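Local coordinates for protein ORF59 (Human herpesvirus 8, PDB 3HSL) that serves as the accessory subunit of the viral DNA polymerase in lytic replication, raising its processivity, probably as a sliding clamp that keeps the polymerase on its template, at residues 32-37 / 53-58; 157-162 / 297-302; 169-174 / 272-277; 232-237 / 286-291; 267-272 / 290-295. One frame throughout, in Å; residues are numbered along the deposited sequence.

Interaction 1: 32-37 / 53-58; sequences KSATKT and VLSSVG
Ser-55, on strand 49-56, meets Ala-34 and Thr-35 near the C-terminal end of helix 18-35, where the last carbonyls of a helix commonly look beyond it for donors. Its CB points at the helix and lies 3.2 Å from Ala-34 O, with Thr-35 CA a little farther off. Next comes OG, set between the backbone N and the carbonyl carbon (chi1 69°), which carries the hydroxyl back toward the same carbonyl: Ser-55 OG donates to Ala-34 O at 2.7 Å. The donor stands above the carbonyl plane, 56° out of it, so the hydroxyl comes down onto the oxygen from one face of the peptide. Helix-on-sheet packing of this kind recurs in the DNA clamp fold, to whose clan the family belongs. Here the same corner of the helix also meets helix 254-263, Ala-34 lying on Leu-263.

Two residues back along the strand, Val-53 adds an apolar touch. Its CG1, anti to the backbone N, lies 3.8 Å from Thr-35 CB and equally near Thr-35 CG2, the two side chains crossing at about a right angle. The methyl of Thr-35 thus touches the strand, while its OG1 turns back to hydrogen-bond Ile-31 O one helical turn earlier. Farther along, a water donates to Thr-37 O at 3.3 Å and accepts a weak bond from Ser-56 N.

Interaction 2: 157-162 / 297-302; sequences PFHDRM and KLSVLL
His-159 and Leu-301 reach toward each other tip to tip in van der Waals packing. His-159 CE1 lies 4.0 Å from Leu-301 CD1, with Leu-301 CG equally close. The same methyl has a second aromatic neighbour in Phe-158, an apolar contact in which Phe-158 CD1 is 4.4 Å from Leu-301 CD1.

The polar part is looser. Ser-299 OG sits at the edge of the imidazole, in its plane, 3.8 Å from His-159 ND1, but its hydroxyl is engaged by Glu-283 on the adjoining strand.

The charged part joins Asp-160 and Lys-297, again tip to tip. The nearest approach is to the alkyl chain, Asp-160 OD2 to Lys-297 CD at 3.5 Å. Bending at chi4 (63°) leaves Lys-297 NZ 4.1 Å from Asp-160 OD1, beyond a salt bridge, although some long-range attraction is likely. Asp-160 OD2 has its ionic partner in Arg-66.

Together these side chains lay the irregular segment 157-162 across one face of strand 296-302. That strand is hydrogen-bonded between strands 61-67 and 282-288, and its alternate residues Val-300 and Leu-302 turn to the other face and pack against helix 254-263.

Interaction 3: 169-174 / 272-277; sequences TRLLLC and PGLIWH
Trp-276 and Thr-169 lie on the same face of two antiparallel strands, and their side chains cross obliquely. The six-membered part of the indole turns its edge to strand 169-172, and Thr-169 O lies there near the ring plane. Thr-169 CG2 approaches Trp-276 CE3 to 3.9 Å. Farther round the rim, Trp-276 CZ3 meets Leu-171 CB at 4.1 Å. Leu-171 CG is anti to its backbone N (chi1 177°). Leu-171 CD2 packs on Leu-274 CD1, 4.3 Å away, and Thr-169, Leu-171, Leu-274 and Trp-276 form a largely apolar layer.

The other face is arranged differently. Arg-170 CB touches Ile-275 CG2 at 4.1 Å, but the rest of the arginine leads away from the partner strand. The end of Leu-172 comes nearer, its CD1 3.4 Å from Pro-272 O.

The axes of strand segments 169-172 and 272-276 run nearly antiparallel, at 167°, and three hydrogen bonds hold the backbones. Trp-276 N donates to Thr-169 O at 2.8 Å, nearly along the C=O axis. Leu-171 and Leu-274 form a hydrogen-bonded pair, Leu-171 N giving to Leu-274 O and Leu-274 N returning the bond to Leu-171 O at 2.9 Å. The next pair, Arg-170 with Ile-275, is non-hydrogen-bonded, and there Arg-170 CA makes a CA-H...O contact with Leu-274 O.

The indole also packs on Val-198 and Val-200 and on strand 248-253. The chemistry is that of a sheet interior: hydrogen bonds between peptide groups satisfy buried backbone N-H and C=O and fix the register, while the Leu, Trp and Thr side chains pack by dispersion on one face.

Interaction 4: 232-237 / 286-291; sequences GLKGKK and GVPTGC
Lys-234 and Lys-236 belong to the irregular connection between strands 214-222 and 241-243, and they extend over the end of strand 282-288 at Val-287 and Pro-288. The backbones stay well apart, the nearest CA atoms being those of Lys-234 and Thr-289 at 9.0 Å, and the long side chains bridge the gap.

Lys-234 has CG anti to its carbonyl carbon (chi1 -50°) and is extended from there to its tip. Its CE rests on Val-287 CG1 at 3.6 Å, the two side chains lying at a slant, whereas it crosses Pro-288 at about a right angle. Beyond that methyl, Lys-234 NZ comes within 4.0 Å of Pro-288 CG and 3.9 Å of Pro-288 O. The ammonium has a long, weak ion pair with Asp-231.

Lys-236 takes a different course, bent at chi2 (-65°) and straight thereafter. Its NZ lies 3.5 Å from Pro-288 O, so two ammonium groups approach one carbonyl oxygen and would be expected to polarise it, although neither makes a bond to it. One atom before that NZ, Lys-236 CE lies 4.5 Å from Thr-289 CG2.

The ends of the two lysines, CE and NZ, thus make the contact. Val-287, touched by Lys-234, is buried with help from Leu-172 and Trp-230, and Leu-172 also touches Lys-236. Leu-233, next to Lys-234 in sequence, is buried and touches Val-241 and Val-243.

The arrangement is a surface loop folded over the end of a strand, its lysine ends reaching Val-287, Pro-288 and Thr-289, within the fold of the herpesvirus polymerase accessory factors.

Interaction 5: 267-272 / 290-295; sequences PGWFTP and GCQSGD
Trp-269 O takes a backbone hydrogen bond from Thr-289 N and a weak one from Thr-289 OG1, and Gly-290 N follows just beyond, 3.8 Å from Trp-269 O. This is where strand 270-276 begins and where the chain leaves strand 282-288 for the loop 290-295.

The side chains close the corner. Trp-269 has CG anti to its carbonyl carbon (chi1 -71°), and the benzene part of its indole reaches the loop. Ser-293 CB sits at the ring's edge, near its plane, 3.5 Å from Trp-269 CE3 and as near Trp-269 CZ3. The adjoining Gln-292 brings its carbonyl to the same end, Gln-292 O lying 3.6 Å from Trp-269 CZ3, and Gln-292 CG touches Trp-269 CH2 at 4.1 Å. The terminal amide of Gln-292 is nearly parallel to the indole plane (4°). From Phe-270 the ring tip approaches too, with CZ 3.9 Å from Ser-293 CB, so the serine methylene is shared by two aromatic rings.

Both rings also rest on Val-27 of helix 18-35, and Phe-270 reaches Leu-298 and Val-296 of strand 296-302. Trp-269 and Phe-270 both face Val-266, the geometry of a classic beta bulge, set beside the loop that links antiparallel strands 282-288 and 296-302 into a beta hairpin.

Overall arrangement
Interaction 3 is the regular, buried member, with two neighbouring strands joined by backbone hydrogen bonds and a largely apolar layer. Interaction 5 is also buried, but there aromatic rings pack on a loop at the start of the same strand 270-276. Interactions 2 and 4 are surface contacts in which irregular segments lie over strands 296-302 and 282-288, bringing charged side chains that make no salt bridge across the contact. Interaction 1, partly buried, joins a helix end to strand 49-56 by a serine hydroxyl hydrogen bond and a small apolar touch. Interactions 4 and 5 share Gly-290 and Cys-291, their centres about 8 Å apart, whereas interaction 1 lies about 25 Å from interaction 4, centre to centre, and touches interaction 2.

Interaction 1: 32-37 / 53-58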
# COMPACT_ATOMS: atom_id res chain seq x y z
N LYS A 32 -11.42 -5.40 0.62
CA LYS A 32 -9.95 -5.42 0.50
C LYS A 32 -9.07 -5.44 1.74
O LYS A 32 -8.07 -6.15 1.75
CB LYS A 32 -9.44 -4.38 -0.51
CG LYS A 32 -9.56 -2.97 -0.09
CD LYS A 32 -9.07 -2.04 -1.17
CE LYS A 32 -9.17 -0.60 -0.70
NZ LYS A 32 -8.78 0.32 -1.79
N SER A 33 -9.42 -4.69 2.78
CA SER A 33 -8.55 -4.69 3.97
C SER A 33 -8.70 -6.02 4.69
O SER A 33 -7.72 -6.56 5.22
CB SER A 33 -8.85 -3.52 4.91
OG SER A 33 -10.12 -3.69 5.49
N ALA A 34 -9.92 -6.56 4.69
CA ALA A 34 -10.18 -7.86 5.30
C ALA A 34 -9.49 -9.00 4.55
O ALA A 34 -9.10 -9.98 5.16
CB ALA A 34 -11.66 -8.13 5.37
N THR A 35 -9.34 -8.87 3.24
CA THR A 35 -8.73 -9.93 2.46
C THR A 35 -7.24 -9.73 2.14
O THR A 35 -6.60 -10.62 1.56
CB THR A 35 -9.48 -10.14 1.14
OG1 THR A 35 -9.52 -8.91 0.43
CG2 THR A 35 -10.91 -10.65 1.38
N LYS A 36 -6.67 -8.58 2.51
CA LYS A 36 -5.27 -8.35 2.21
C LYS A 36 -4.39 -9.54 2.66
O LYS A 36 -3.54 -10.01 1.91
CB LYS A 36 -4.79 -7.03 2.81
CG LYS A 36 -3.42 -6.60 2.33
CD LYS A 36 -3.01 -5.29 2.96
CE LYS A 36 -1.62 -4.86 2.50
NZ LYS A 36 -1.25 -3.58 3.19
N THR A 37 -4.63 -10.00 3.89
CA THR A 37 -3.96 -11.12 4.54
C THR A 37 -4.61 -12.46 4.25
O THR A 37 -4.32 -13.46 4.91
CB THR A 37 -4.10 -10.93 6.04
OG1 THR A 37 -3.29 -9.84 6.44
CG2 THR A 37 -3.65 -12.19 6.81
N VAL A 53 -11.48 -15.78 -2.80
CA VAL A 53 -10.60 -15.24 -1.77
C VAL A 53 -11.22 -15.47 -0.42
O VAL A 53 -12.41 -15.22 -0.23
CB VAL A 53 -10.49 -13.71 -1.85
CG1 VAL A 53 -9.34 -13.25 -0.97
CG2 VAL A 53 -10.27 -13.25 -3.27
N LEU A 54 -10.41 -15.94 0.52
CA LEU A 54 -10.86 -16.18 1.89
C LEU A 54 -9.95 -15.42 2.89
O LEU A 54 -8.86 -14.98 2.54
CB LEU A 54 -10.88 -17.69 2.20
CG LEU A 54 -11.97 -18.62 1.60
CD1 LEU A 54 -12.24 -18.50 0.07
CD2 LEU A 54 -11.73 -20.10 1.98
N SER A 55 -10.40 -15.24 4.13
CA SER A 55 -9.61 -14.59 5.16
C SER A 55 -10.42 -14.59 6.43
O SER A 55 -11.64 -14.53 6.39
CB SER A 55 -9.25 -13.14 4.80
OG SER A 55 -10.39 -12.30 4.81
N SER A 56 -9.73 -14.67 7.56
CA SER A 56 -10.40 -14.65 8.84
C SER A 56 -11.00 -13.26 9.05
O SER A 56 -10.60 -12.30 8.39
CB SER A 56 -9.41 -14.98 9.95
OG SER A 56 -8.35 -14.07 9.86
N VAL A 57 -11.96 -13.15 9.96
CA VAL A 57 -12.61 -11.88 10.23
C VAL A 57 -12.85 -11.84 11.72
O VAL A 57 -13.72 -12.54 12.25
CB VAL A 57 -13.95 -11.76 9.46
CG1 VAL A 57 -14.60 -10.46 9.73
CG2 VAL A 57 -13.73 -11.86 7.99
N GLY A 58 -12.07 -11.01 12.40
CA GLY A 58 -12.20 -10.91 13.85
C GLY A 58 -11.70 -12.21 14.46
O GLY A 58 -10.95 -12.94 13.82
O HOH W 1 -6.26 -14.68 7.24

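Interaction 2: 157-162 / 297-302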
# COMPACT_ATOMS: atom_id res chain seq x y z
N PRO A 157 -11.92 -25.10 -0.30
CA PRO A 157 -12.92 -24.28 -0.92
C PRO A 157 -14.20 -24.92 -0.41
O PRO A 157 -14.66 -25.95 -0.94
CB PRO A 157 -12.72 -24.54 -2.42
CG PRO A 157 -11.50 -25.46 -2.51
CD PRO A 157 -11.44 -26.14 -1.22
N PHE A 158 -14.76 -24.34 0.63
CA PHE A 158 -15.97 -24.91 1.24
C PHE A 158 -17.21 -23.99 1.21
O PHE A 158 -18.06 -24.01 2.14
CB PHE A 158 -15.66 -25.49 2.66
CG PHE A 158 -14.70 -24.64 3.51
CD1 PHE A 158 -15.07 -23.37 3.97
CD2 PHE A 158 -13.44 -25.12 3.84
CE1 PHE A 158 -14.18 -22.61 4.74
CE2 PHE A 158 -12.54 -24.37 4.62
CZ PHE A 158 -12.92 -23.11 5.06
N HIS A 159 -17.30 -23.18 0.15
CA HIS A 159 -18.42 -22.22 0.04
C HIS A 159 -19.58 -22.49 -0.98
O HIS A 159 -20.73 -22.72 -0.55
CB HIS A 159 -17.87 -20.81 -0.09
CG HIS A 159 -17.20 -20.31 1.15
ND1 HIS A 159 -17.82 -19.47 2.05
CD2 HIS A 159 -15.96 -20.54 1.65
CE1 HIS A 159 -17.00 -19.20 3.04
NE2 HIS A 159 -15.86 -19.83 2.82
N ASP A 160 -19.30 -22.47 -2.29
CA ASP A 160 -20.33 -22.74 -3.31
C ASP A 160 -20.79 -24.19 -3.25
O ASP A 160 -20.66 -24.95 -4.22
CB ASP A 160 -19.86 -22.38 -4.73
CG ASP A 160 -19.67 -20.90 -4.92
OD1 ASP A 160 -19.57 -20.45 -6.09
OD2 ASP A 160 -19.63 -20.17 -3.90
N ARG A 161 -21.32 -24.54 -2.09
CA ARG A 161 -21.81 -25.87 -1.83
C ARG A 161 -23.10 -25.92 -1.00
O ARG A 161 -23.74 -24.88 -0.76
CB ARG A 161 -20.70 -26.75 -1.24
CG ARG A 161 -19.86 -26.14 -0.11
CD ARG A 161 -18.96 -27.23 0.44
NE ARG A 161 -18.24 -27.89 -0.64
CZ ARG A 161 -17.46 -28.96 -0.51
NH1 ARG A 161 -17.29 -29.53 0.67
NH2 ARG A 161 -16.86 -29.46 -1.58
N MET A 162 -23.46 -27.14 -0.59
CA MET A 162 -24.66 -27.44 0.22
C MET A 162 -25.98 -26.83 -0.32
O MET A 162 -26.79 -26.27 0.44
CB MET A 162 -24.44 -27.15 1.73
CG MET A 162 -24.31 -25.67 2.15
SD MET A 162 -23.94 -25.45 3.91
CE MET A 162 -25.23 -26.44 4.69
N LYS A 297 -20.58 -14.89 -5.02
CA LYS A 297 -21.12 -15.22 -3.70
C LYS A 297 -20.18 -14.64 -2.65
O LYS A 297 -18.95 -14.80 -2.73
CB LYS A 297 -21.31 -16.72 -3.47
CG LYS A 297 -22.46 -17.32 -4.23
CD LYS A 297 -22.76 -18.71 -3.72
CE LYS A 297 -23.91 -19.34 -4.47
NZ LYS A 297 -23.55 -19.50 -5.91
N LEU A 298 -20.78 -13.96 -1.67
CA LEU A 298 -20.06 -13.33 -0.58
C LEU A 298 -20.72 -13.66 0.76
O LEU A 298 -21.90 -13.36 0.96
CB LEU A 298 -20.03 -11.81 -0.77
CG LEU A 298 -19.29 -10.98 0.30
CD1 LEU A 298 -17.82 -11.34 0.34
CD2 LEU A 298 -19.43 -9.47 0.11
N SER A 299 -19.96 -14.26 1.68
CA SER A 299 -20.53 -14.55 2.99
C SER A 299 -19.43 -14.69 4.00
O SER A 299 -18.27 -14.74 3.64
CB SER A 299 -21.37 -15.83 2.98
OG SER A 299 -20.53 -16.95 2.84
N VAL A 300 -19.81 -14.76 5.28
CA VAL A 300 -18.86 -14.92 6.36
C VAL A 300 -19.43 -15.97 7.30
O VAL A 300 -20.54 -15.83 7.78
CB VAL A 300 -18.65 -13.62 7.17
CG1 VAL A 300 -17.65 -13.84 8.26
CG2 VAL A 300 -18.19 -12.44 6.26
N LEU A 301 -18.68 -17.03 7.56
CA LEU A 301 -19.11 -18.08 8.46
C LEU A 301 -18.69 -17.68 9.87
O LEU A 301 -17.51 -17.47 10.12
CB LEU A 301 -18.43 -19.38 8.09
CG LEU A 301 -18.67 -19.84 6.66
CD1 LEU A 301 -17.97 -21.14 6.36
CD2 LEU A 301 -20.15 -19.97 6.39
N LEU A 302 -19.67 -17.58 10.78
CA LEU A 302 -19.38 -17.22 12.16
C LEU A 302 -19.26 -18.49 12.96
O LEU A 302 -20.21 -19.27 13.05
CB LEU A 302 -20.46 -16.33 12.76
CG LEU A 302 -20.68 -14.97 12.11
CD1 LEU A 302 -21.78 -14.29 12.88
CD2 LEU A 302 -19.43 -14.10 12.10

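Interaction 3: 169-174 / 272-277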
# COMPACT_ATOMS: atom_id res chain seq x y z
N THR A 169 -33.09 -22.38 8.92
CA THR A 169 -33.56 -21.21 9.63
C THR A 169 -32.79 -20.02 9.07
O THR A 169 -31.57 -19.95 9.23
CB THR A 169 -33.29 -21.34 11.14
OG1 THR A 169 -34.03 -22.45 11.65
CG2 THR A 169 -33.70 -20.10 11.89
N ARG A 170 -33.48 -19.10 8.42
CA ARG A 170 -32.81 -17.94 7.86
C ARG A 170 -33.62 -16.68 8.08
O ARG A 170 -34.84 -16.73 8.22
CB ARG A 170 -32.44 -18.16 6.37
CG ARG A 170 -33.59 -18.13 5.39
CD ARG A 170 -33.18 -18.56 3.99
NE ARG A 170 -32.99 -20.01 3.89
CZ ARG A 170 -33.97 -20.89 3.59
NH1 ARG A 170 -35.21 -20.48 3.37
NH2 ARG A 170 -33.71 -22.18 3.52
N LEU A 171 -32.91 -15.55 8.13
CA LEU A 171 -33.49 -14.23 8.36
C LEU A 171 -32.96 -13.15 7.42
O LEU A 171 -31.75 -13.09 7.15
CB LEU A 171 -33.16 -13.80 9.79
CG LEU A 171 -33.59 -12.41 10.26
CD1 LEU A 171 -35.12 -12.28 10.34
CD2 LEU A 171 -32.97 -12.09 11.60
N LEU A 172 -33.87 -12.30 6.91
CA LEU A 172 -33.51 -11.19 6.02
C LEU A 172 -34.12 -9.90 6.54
O LEU A 172 -35.34 -9.71 6.49
CB LEU A 172 -33.93 -11.45 4.58
CG LEU A 172 -33.51 -10.34 3.61
CD1 LEU A 172 -32.01 -10.11 3.61
CD2 LEU A 172 -33.98 -10.65 2.21
N LEU A 173 -33.27 -9.00 7.03
CA LEU A 173 -33.76 -7.74 7.60
C LEU A 173 -33.64 -6.65 6.58
O LEU A 173 -32.72 -6.67 5.77
CB LEU A 173 -32.91 -7.32 8.81
CG LEU A 173 -32.33 -8.40 9.72
CD1 LEU A 173 -31.01 -8.95 9.04
CD2 LEU A 173 -32.00 -7.82 11.11
N CYS A 174 -34.56 -5.69 6.63
CA CYS A 174 -34.52 -4.56 5.72
C CYS A 174 -33.41 -3.58 6.11
O CYS A 174 -32.76 -3.74 7.15
CB CYS A 174 -35.88 -3.85 5.67
SG CYS A 174 -36.55 -3.23 7.25
N PRO A 272 -26.90 -7.86 3.96
CA PRO A 272 -26.76 -8.98 4.89
C PRO A 272 -27.98 -9.84 5.14
O PRO A 272 -29.10 -9.33 5.25
CB PRO A 272 -26.36 -8.30 6.21
CG PRO A 272 -25.81 -7.01 5.83
CD PRO A 272 -26.61 -6.58 4.64
N GLY A 273 -27.74 -11.14 5.22
CA GLY A 273 -28.76 -12.12 5.51
C GLY A 273 -28.12 -13.09 6.48
O GLY A 273 -26.94 -13.43 6.33
N LEU A 274 -28.87 -13.53 7.49
CA LEU A 274 -28.35 -14.47 8.47
C LEU A 274 -28.93 -15.85 8.23
O LEU A 274 -30.13 -15.97 7.98
CB LEU A 274 -28.71 -14.05 9.89
CG LEU A 274 -28.37 -12.63 10.35
CD1 LEU A 274 -28.68 -12.51 11.84
CD2 LEU A 274 -26.92 -12.31 10.09
N ILE A 275 -28.09 -16.88 8.29
CA ILE A 275 -28.55 -18.25 8.08
C ILE A 275 -27.97 -19.11 9.20
O ILE A 275 -26.78 -19.02 9.50
CB ILE A 275 -28.04 -18.83 6.74
CG1 ILE A 275 -27.99 -17.76 5.64
CG2 ILE A 275 -28.82 -20.06 6.36
CD1 ILE A 275 -27.35 -18.20 4.34
N TRP A 276 -28.81 -19.94 9.82
CA TRP A 276 -28.40 -20.84 10.88
C TRP A 276 -28.27 -22.23 10.34
O TRP A 276 -29.27 -22.92 10.11
CB TRP A 276 -29.39 -20.85 12.06
CG TRP A 276 -29.28 -19.72 13.00
CD1 TRP A 276 -28.62 -19.72 14.20
CD2 TRP A 276 -29.82 -18.40 12.84
NE1 TRP A 276 -28.73 -18.48 14.80
CE2 TRP A 276 -29.46 -17.66 13.98
CE3 TRP A 276 -30.58 -17.78 11.83
CZ2 TRP A 276 -29.83 -16.33 14.15
CZ3 TRP A 276 -30.95 -16.46 12.00
CH2 TRP A 276 -30.58 -15.75 13.15
N HIS A 277 -27.03 -22.66 10.13
CA HIS A 277 -26.79 -23.99 9.61
C HIS A 277 -26.90 -25.06 10.67
O HIS A 277 -26.57 -24.86 11.84
CB HIS A 277 -25.45 -24.05 8.89
CG HIS A 277 -25.38 -23.18 7.69
ND1 HIS A 277 -25.86 -23.57 6.46
CD2 HIS A 277 -24.91 -21.92 7.53
CE1 HIS A 277 -25.67 -22.60 5.59
NE2 HIS A 277 -25.10 -21.58 6.21

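Interaction 4: 232-237 / 286-291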
# COMPACT_ATOMS: atom_id res chain seq x y z
N GLY A 232 -37.92 -15.36 -2.97
CA GLY A 232 -39.21 -15.47 -2.29
C GLY A 232 -39.17 -14.96 -0.85
O GLY A 232 -39.84 -15.51 0.03
N LEU A 233 -38.36 -13.92 -0.63
CA LEU A 233 -38.17 -13.24 0.65
C LEU A 233 -37.60 -11.84 0.33
O LEU A 233 -36.86 -11.28 1.15
CB LEU A 233 -37.17 -13.98 1.55
CG LEU A 233 -37.29 -15.36 2.22
CD1 LEU A 233 -35.99 -15.72 2.92
CD2 LEU A 233 -38.41 -15.42 3.23
N LYS A 234 -37.94 -11.29 -0.84
CA LYS A 234 -37.43 -9.98 -1.27
C LYS A 234 -38.45 -9.10 -2.01
O LYS A 234 -38.47 -9.09 -3.24
CB LYS A 234 -36.26 -10.18 -2.23
CG LYS A 234 -35.17 -11.12 -1.79
CD LYS A 234 -34.24 -11.26 -2.97
CE LYS A 234 -33.19 -12.31 -2.76
NZ LYS A 234 -32.34 -12.40 -3.98
N GLY A 235 -39.31 -8.37 -1.30
CA GLY A 235 -39.35 -8.38 0.16
C GLY A 235 -38.77 -7.21 0.93
O GLY A 235 -39.52 -6.30 1.33
N LYS A 236 -37.44 -7.22 1.14
CA LYS A 236 -36.75 -6.19 1.95
C LYS A 236 -36.92 -4.70 1.59
O LYS A 236 -35.96 -3.94 1.40
CB LYS A 236 -35.28 -6.57 2.32
CG LYS A 236 -34.17 -6.47 1.23
CD LYS A 236 -34.29 -7.42 0.05
CE LYS A 236 -33.10 -7.22 -0.88
NZ LYS A 236 -33.14 -8.11 -2.07
N LYS A 237 -38.19 -4.29 1.48
CA LYS A 237 -38.51 -2.92 1.15
C LYS A 237 -38.67 -2.16 2.47
O LYS A 237 -37.97 -1.17 2.69
CB LYS A 237 -39.72 -2.85 0.19
CG LYS A 237 -41.06 -3.37 0.70
CD LYS A 237 -42.00 -3.79 -0.46
CE LYS A 237 -42.20 -2.75 -1.58
NZ LYS A 237 -42.85 -1.47 -1.20
N GLY A 286 -24.25 -12.06 1.89
CA GLY A 286 -24.58 -10.92 1.08
C GLY A 286 -25.69 -11.42 0.18
O GLY A 286 -25.48 -12.32 -0.64
N VAL A 287 -26.87 -10.84 0.33
CA VAL A 287 -28.02 -11.21 -0.47
C VAL A 287 -28.02 -10.18 -1.59
O VAL A 287 -28.06 -8.99 -1.30
CB VAL A 287 -29.32 -11.21 0.37
CG1 VAL A 287 -30.54 -11.47 -0.47
CG2 VAL A 287 -29.24 -12.25 1.46
N PRO A 288 -27.99 -10.64 -2.86
CA PRO A 288 -27.97 -9.73 -4.02
C PRO A 288 -29.12 -8.72 -4.03
O PRO A 288 -30.28 -9.10 -3.88
CB PRO A 288 -28.06 -10.68 -5.23
CG PRO A 288 -28.42 -11.99 -4.70
CD PRO A 288 -27.94 -12.05 -3.27
N THR A 289 -28.78 -7.45 -4.21
CA THR A 289 -29.76 -6.38 -4.24
C THR A 289 -29.93 -5.92 -5.68
O THR A 289 -30.92 -5.30 -6.06
CB THR A 289 -29.30 -5.18 -3.38
OG1 THR A 289 -28.08 -4.63 -3.90
CG2 THR A 289 -29.06 -5.61 -1.96
N GLY A 290 -28.93 -6.26 -6.49
CA GLY A 290 -28.92 -5.88 -7.88
C GLY A 290 -29.11 -7.03 -8.83
O GLY A 290 -29.63 -8.09 -8.46
N CYS A 291 -28.66 -6.80 -10.06
CA CYS A 291 -28.80 -7.75 -11.15
C CYS A 291 -27.50 -8.14 -11.88
O CYS A 291 -27.55 -8.76 -12.96
CB CYS A 291 -29.81 -7.16 -12.13
SG CYS A 291 -30.01 -8.11 -13.62

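Interaction 5: 267-272 / 290-295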
# COMPACT_ATOMS: atom_id res chain seq x y z
N PRO A 267 -23.08 -1.56 -1.08
CA PRO A 267 -24.01 -0.65 -1.77
C PRO A 267 -24.13 -0.87 -3.28
O PRO A 267 -23.16 -0.72 -4.01
CB PRO A 267 -23.44 0.73 -1.45
CG PRO A 267 -22.81 0.54 -0.10
CD PRO A 267 -22.16 -0.82 -0.21
N GLY A 268 -25.34 -1.21 -3.71
CA GLY A 268 -25.65 -1.47 -5.11
C GLY A 268 -25.36 -2.91 -5.47
O GLY A 268 -25.40 -3.28 -6.64
N TRP A 269 -25.07 -3.73 -4.45
CA TRP A 269 -24.73 -5.14 -4.66
C TRP A 269 -25.30 -6.16 -3.67
O TRP A 269 -26.16 -6.96 -4.04
CB TRP A 269 -23.21 -5.30 -4.71
CG TRP A 269 -22.62 -4.73 -5.94
CD1 TRP A 269 -22.37 -3.42 -6.20
CD2 TRP A 269 -22.19 -5.46 -7.09
NE1 TRP A 269 -21.81 -3.28 -7.45
CE2 TRP A 269 -21.69 -4.52 -8.01
CE3 TRP A 269 -22.17 -6.82 -7.42
CZ2 TRP A 269 -21.18 -4.90 -9.25
CZ3 TRP A 269 -21.68 -7.19 -8.64
CH2 TRP A 269 -21.18 -6.24 -9.55
N PHE A 270 -24.83 -6.12 -2.43
CA PHE A 270 -25.28 -7.06 -1.42
C PHE A 270 -25.81 -6.39 -0.18
O PHE A 270 -25.47 -5.25 0.11
CB PHE A 270 -24.14 -8.00 -0.99
CG PHE A 270 -23.58 -8.83 -2.10
CD1 PHE A 270 -24.28 -9.93 -2.57
CD2 PHE A 270 -22.35 -8.52 -2.67
CE1 PHE A 270 -23.77 -10.70 -3.60
CE2 PHE A 270 -21.82 -9.29 -3.70
CZ PHE A 270 -22.53 -10.38 -4.17
N THR A 271 -26.66 -7.14 0.53
CA THR A 271 -27.27 -6.74 1.79
C THR A 271 -27.23 -8.00 2.66
O THR A 271 -27.51 -9.10 2.17
CB THR A 271 -28.71 -6.19 1.59
OG1 THR A 271 -29.18 -5.63 2.81
CG2 THR A 271 -29.68 -7.28 1.10
N PRO A 272 -26.90 -7.86 3.96
CA PRO A 272 -26.76 -8.98 4.89
C PRO A 272 -27.98 -9.84 5.14
O PRO A 272 -29.10 -9.33 5.25
CB PRO A 272 -26.36 -8.30 6.21
CG PRO A 272 -25.81 -7.01 5.83
CD PRO A 272 -26.61 -6.58 4.64
N GLY A 290 -28.93 -6.26 -6.49
CA GLY A 290 -28.92 -5.88 -7.88
C GLY A 290 -29.11 -7.03 -8.83
O GLY A 290 -29.63 -8.09 -8.46
N CYS A 291 -28.66 -6.80 -10.06
CA CYS A 291 -28.80 -7.75 -11.15
C CYS A 291 -27.50 -8.14 -11.88
O CYS A 291 -27.55 -8.76 -12.96
CB CYS A 291 -29.81 -7.16 -12.13
SG CYS A 291 -30.01 -8.11 -13.62
N GLN A 292 -26.34 -7.79 -11.34
CA GLN A 292 -25.11 -8.18 -12.04
C GLN A 292 -24.09 -8.95 -11.22
O GLN A 292 -22.89 -8.98 -11.56
CB GLN A 292 -24.52 -7.04 -12.91
CG GLN A 292 -24.23 -5.69 -12.24
CD GLN A 292 -23.80 -4.60 -13.26
OE1 GLN A 292 -23.37 -4.90 -14.39
NE2 GLN A 292 -23.91 -3.34 -12.85
N SER A 293 -24.58 -9.58 -10.15
CA SER A 293 -23.75 -10.39 -9.24
C SER A 293 -24.01 -11.92 -9.31
O SER A 293 -23.85 -12.62 -8.30
CB SER A 293 -23.81 -9.86 -7.79
OG SER A 293 -25.13 -9.83 -7.27
N GLY A 294 -24.42 -12.41 -10.49
CA GLY A 294 -24.71 -13.85 -10.71
C GLY A 294 -23.51 -14.79 -10.53
O GLY A 294 -23.65 -15.89 -10.01
N ASP A 295 -22.34 -14.35 -10.95
CA ASP A 295 -21.13 -15.17 -10.82
C ASP A 295 -20.48 -14.95 -9.47
O ASP A 295 -19.33 -15.37 -9.26
CB ASP A 295 -20.11 -14.75 -11.89
CG ASP A 295 -20.63 -14.91 -13.31
OD1 ASP A 295 -21.59 -15.68 -13.54
OD2 ASP A 295 -20.05 -14.26 -14.20